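Long-range contact in retinoic acid receptor (Platynereis dumerilii, PDB 6EU9), which binds all-trans retinoic acid through its ligand-binding domain and probably acts as a ligand-dependent transcription factor of the nuclear receptor family: residues 76-81 against 164-169. Sequence-based numbering, arbitrary orientation.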
ATOM      1  N   THR A  76       0.812   0.742   4.770  1.00 40.95           N
ATOM      2  CA  THR A  76       1.036   0.313   3.401  1.00 39.13           C
ATOM      3  C   THR A  76      -0.274  -0.252   2.815  1.00 38.28           C
ATOM      4  O   THR A  76      -0.553  -0.005   1.653  1.00 37.94           O
ATOM      5  CB  THR A  76       2.190  -0.655   3.367  1.00 40.35           C
ATOM      6  OG1 THR A  76       3.371   0.152   3.488  1.00 43.56           O
ATOM      7  CG2 THR A  76       2.291  -1.438   2.081  1.00 42.03           C
ATOM      8  N   ASN A  77      -1.043  -0.953   3.649  1.00 36.30           N
ATOM      9  CA  ASN A  77      -2.250  -1.593   3.224  1.00 38.68           C
ATOM     10  C   ASN A  77      -3.309  -0.577   2.775  1.00 40.68           C
ATOM     11  O   ASN A  77      -3.913  -0.706   1.681  1.00 35.61           O
ATOM     12  CB  ASN A  77      -2.834  -2.450   4.326  1.00 37.40           C
ATOM     13  CG  ASN A  77      -2.796  -3.893   3.992  1.00 41.85           C
ATOM     14  OD1 ASN A  77      -2.903  -4.258   2.832  1.00 52.12           O
ATOM     15  ND2 ASN A  77      -2.665  -4.733   4.979  1.00 52.03           N
ATOM     16  N   ASP A  78      -3.524   0.387   3.648  1.00 39.04           N
ATOM     17  CA  ASP A  78      -4.500   1.412   3.444  1.00 36.35           C
ATOM     18  C   ASP A  78      -4.130   2.276   2.263  1.00 39.54           C
ATOM     19  O   ASP A  78      -5.010   2.661   1.460  1.00 40.80           O
ATOM     20  CB  ASP A  78      -4.596   2.265   4.722  1.00 32.63           C
ATOM     21  CG  ASP A  78      -5.430   1.610   5.805  1.00 32.05           C
ATOM     22  OD1 ASP A  78      -5.754   0.390   5.647  1.00 30.34           O
ATOM     23  OD2 ASP A  78      -5.793   2.338   6.743  1.00 31.77           O
ATOM     24  N   GLN A  79      -2.810   2.536   2.104  1.00 36.94           N
ATOM     25  CA  GLN A  79      -2.350   3.182   0.874  1.00 37.88           C
ATOM     26  C   GLN A  79      -2.794   2.436  -0.370  1.00 38.13           C
ATOM     27  O   GLN A  79      -3.334   3.083  -1.283  1.00 32.41           O
ATOM     28  CB  GLN A  79      -0.847   3.367   0.919  1.00 36.31           C
ATOM     29  CG  GLN A  79      -0.410   4.277   2.043  1.00 34.01           C
ATOM     30  CD  GLN A  79       1.118   4.227   2.208  1.00 36.92           C
ATOM     31  OE1 GLN A  79       1.791   4.431   1.226  1.00 35.84           O
ATOM     32  NE2 GLN A  79       1.686   3.930   3.452  1.00 36.10           N
ATOM     33  N   ILE A  80      -2.619   1.074  -0.319  1.00 36.45           N
ATOM     34  CA  ILE A  80      -2.968   0.216  -1.433  1.00 38.59           C
ATOM     35  C   ILE A  80      -4.471   0.215  -1.676  1.00 40.22           C
ATOM     36  O   ILE A  80      -4.912   0.379  -2.794  1.00 41.06           O
ATOM     37  CB  ILE A  80      -2.413  -1.216  -1.264  1.00 36.83           C
ATOM     38  CG1 ILE A  80      -0.891  -1.164  -1.428  1.00 38.84           C
ATOM     39  CG2 ILE A  80      -2.896  -2.210  -2.318  1.00 33.69           C
ATOM     40  CD1 ILE A  80      -0.182  -2.458  -1.108  1.00 36.39           C
ATOM     41  N   THR A  81      -5.230   0.009  -0.614  1.00 37.90           N
ATOM     42  CA  THR A  81      -6.686   0.027  -0.627  1.00 38.04           C
ATOM     43  C   THR A  81      -7.222   1.309  -1.206  1.00 39.59           C
ATOM     44  O   THR A  81      -8.027   1.211  -2.105  1.00 44.42           O
ATOM     45  CB  THR A  81      -7.214  -0.152   0.801  1.00 37.20           C
ATOM     46  OG1 THR A  81      -6.526  -1.258   1.392  1.00 44.22           O
ATOM     47  CG2 THR A  81      -8.668  -0.401   0.851  1.00 34.93           C
ATOM     48  N   LEU A 164     -10.658  -0.789   5.028  1.00 40.66           N
ATOM     49  CA  LEU A 164      -9.544  -0.051   5.551  1.00 38.93           C
ATOM     50  C   LEU A 164      -9.182  -0.525   6.951  1.00 40.11           C
ATOM     51  O   LEU A 164     -10.063  -0.838   7.783  1.00 37.55           O
ATOM     52  CB  LEU A 164      -9.900   1.426   5.572  1.00 38.47           C
ATOM     53  CG  LEU A 164      -9.717   2.153   4.267  1.00 37.31           C
ATOM     54  CD1 LEU A 164     -10.147   3.574   4.515  1.00 39.81           C
ATOM     55  CD2 LEU A 164      -8.290   2.117   3.834  1.00 34.76           C
ATOM     56  N   GLU A 165      -7.894  -0.544   7.231  1.00 40.79           N
ATOM     57  CA  GLU A 165      -7.403  -0.856   8.569  1.00 44.49           C
ATOM     58  C   GLU A 165      -7.794   0.205   9.570  1.00 43.24           C
ATOM     59  O   GLU A 165      -8.291  -0.115  10.623  1.00 41.31           O
ATOM     60  CB  GLU A 165      -5.884  -1.043   8.586  1.00 50.42           C
ATOM     61  CG  GLU A 165      -5.486  -2.500   8.628  1.00 55.26           C
ATOM     62  CD  GLU A 165      -4.116  -2.741   8.051  1.00 59.88           C
ATOM     63  OE1 GLU A 165      -3.819  -3.918   7.733  1.00 68.70           O
ATOM     64  OE2 GLU A 165      -3.322  -1.787   7.914  1.00 57.21           O
ATOM     65  N   HIS A 166      -7.553   1.465   9.233  1.00 45.22           N
ATOM     66  CA  HIS A 166      -7.830   2.557  10.179  1.00 43.93           C
ATOM     67  C   HIS A 166      -8.631   3.655   9.490  1.00 39.92           C
ATOM     68  O   HIS A 166      -8.069   4.708   9.174  1.00 36.77           O
ATOM     69  CB  HIS A 166      -6.574   3.123  10.821  1.00 48.64           C
ATOM     70  CG  HIS A 166      -5.462   2.138  11.010  1.00 57.15           C
ATOM     71  ND1 HIS A 166      -5.472   1.181  12.002  1.00 60.94           N
ATOM     72  CD2 HIS A 166      -4.270   2.012  10.375  1.00 58.02           C
ATOM     73  CE1 HIS A 166      -4.347   0.496  11.957  1.00 58.75           C
ATOM     74  NE2 HIS A 166      -3.611   0.966  10.965  1.00 61.06           N
ATOM     75  N   PRO A 167      -9.917   3.392   9.248  1.00 37.38           N
ATOM     76  CA  PRO A 167     -10.695   4.351   8.496  1.00 39.32           C
ATOM     77  C   PRO A 167     -10.857   5.702   9.244  1.00 40.85           C
ATOM     78  O   PRO A 167     -10.993   6.768   8.561  1.00 35.94           O
ATOM     79  CB  PRO A 167     -12.047   3.628   8.276  1.00 37.04           C
ATOM     80  CG  PRO A 167     -12.112   2.616   9.358  1.00 35.16           C
ATOM     81  CD  PRO A 167     -10.696   2.166   9.533  1.00 37.00           C
ATOM     82  N   GLU A 168     -10.867   5.657  10.581  1.00 39.04           N
ATOM     83  CA  GLU A 168     -10.942   6.855  11.396  1.00 42.69           C
ATOM     84  C   GLU A 168      -9.766   7.813  11.137  1.00 42.26           C
ATOM     85  O   GLU A 168      -9.975   9.015  11.102  1.00 40.85           O
ATOM     86  CB  GLU A 168     -10.984   6.527  12.908  1.00 49.39           C
ATOM     87  CG  GLU A 168     -11.367   5.107  13.292  1.00 61.82           C
ATOM     88  CD  GLU A 168     -10.172   4.160  13.489  1.00 65.50           C
ATOM     89  OE1 GLU A 168      -8.983   4.585  13.656  1.00 68.88           O
ATOM     90  OE2 GLU A 168     -10.446   2.932  13.549  1.00 64.97           O
ATOM     91  N   LYS A 169      -8.554   7.254  10.942  1.00 38.57           N
ATOM     92  CA  LYS A 169      -7.401   8.089  10.678  1.00 38.91           C
ATOM     93  C   LYS A 169      -7.492   8.678   9.317  1.00 37.32           C
ATOM     94  O   LYS A 169      -7.250   9.908   9.132  1.00 35.78           O
ATOM     95  CB  LYS A 169      -6.053   7.401  10.875  1.00 42.65           C
ATOM     96  CG  LYS A 169      -5.905   6.534  12.120  1.00 48.48           C
ATOM     97  CD  LYS A 169      -4.471   6.030  12.207  1.00 52.51           C
ATOM     98  CE  LYS A 169      -4.339   4.999  13.324  1.00 57.83           C
ATOM     99  NZ  LYS A 169      -2.960   4.408  13.454  1.00 54.14           N
TER
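Asp-78 reaches out from the first turn of helix 76-97 and grips two successive backbone N-H groups of the loop 164-166, one with each carboxylate oxygen. Asp-78 OD1 takes the N-H of Glu-165, 2.8 Å from its N. Asp-78 OD2 takes that of His-166, 3.2 Å from its N. Both bonds are nearly straight, each close to 160° at the hydrogen, and both use the syn lone pairs, the fork of the carboxylate thus closing on the peptide chain. With CG anti to its own carbonyl carbon, chi1 -79°, the Asp-78 side chain sets out on the side of the loop. CD2 of Leu-164 lies against the carboxylate, 3.5 Å from CG of Asp-78, and also meets CB and CG2 of Thr-81 one helical turn on.

The arrangement belongs to the all-helical ligand-binding domain of nuclear receptors: it ties the start of helix 76-97 to the turn leading into helix 167-188, at the periphery of the chain, with His-166 as the N-cap residue. An alanine in place of Asp-78 would probably leave the two loop N-H groups without these acceptors and the methyl of Leu-164 without its carboxylate cover, letting the loop shift.

Glu-165 runs extended beyond CG and crosses Asn-77 at about a right angle, its carboxylate plane turned 75° from the amide. ND2 of Asn-77 meets OE1 of Glu-165 from above the carboxylate plane, at 3.1 Å, a more bent bond, while OE2 is held by Ser-75 OG. Glu-165 OE2 also lies 4.0 Å from OD1 of Asp-78, a closeness of like charges that the donors on these oxygens, the Glu-165 N-H on OD1 and Ser-75 OG on OE2, would probably ease. Lys-56 and Asn-60 of the second subunit pack on Asn-77 and Glu-165, respectively, which places this pair beside the subunit interface.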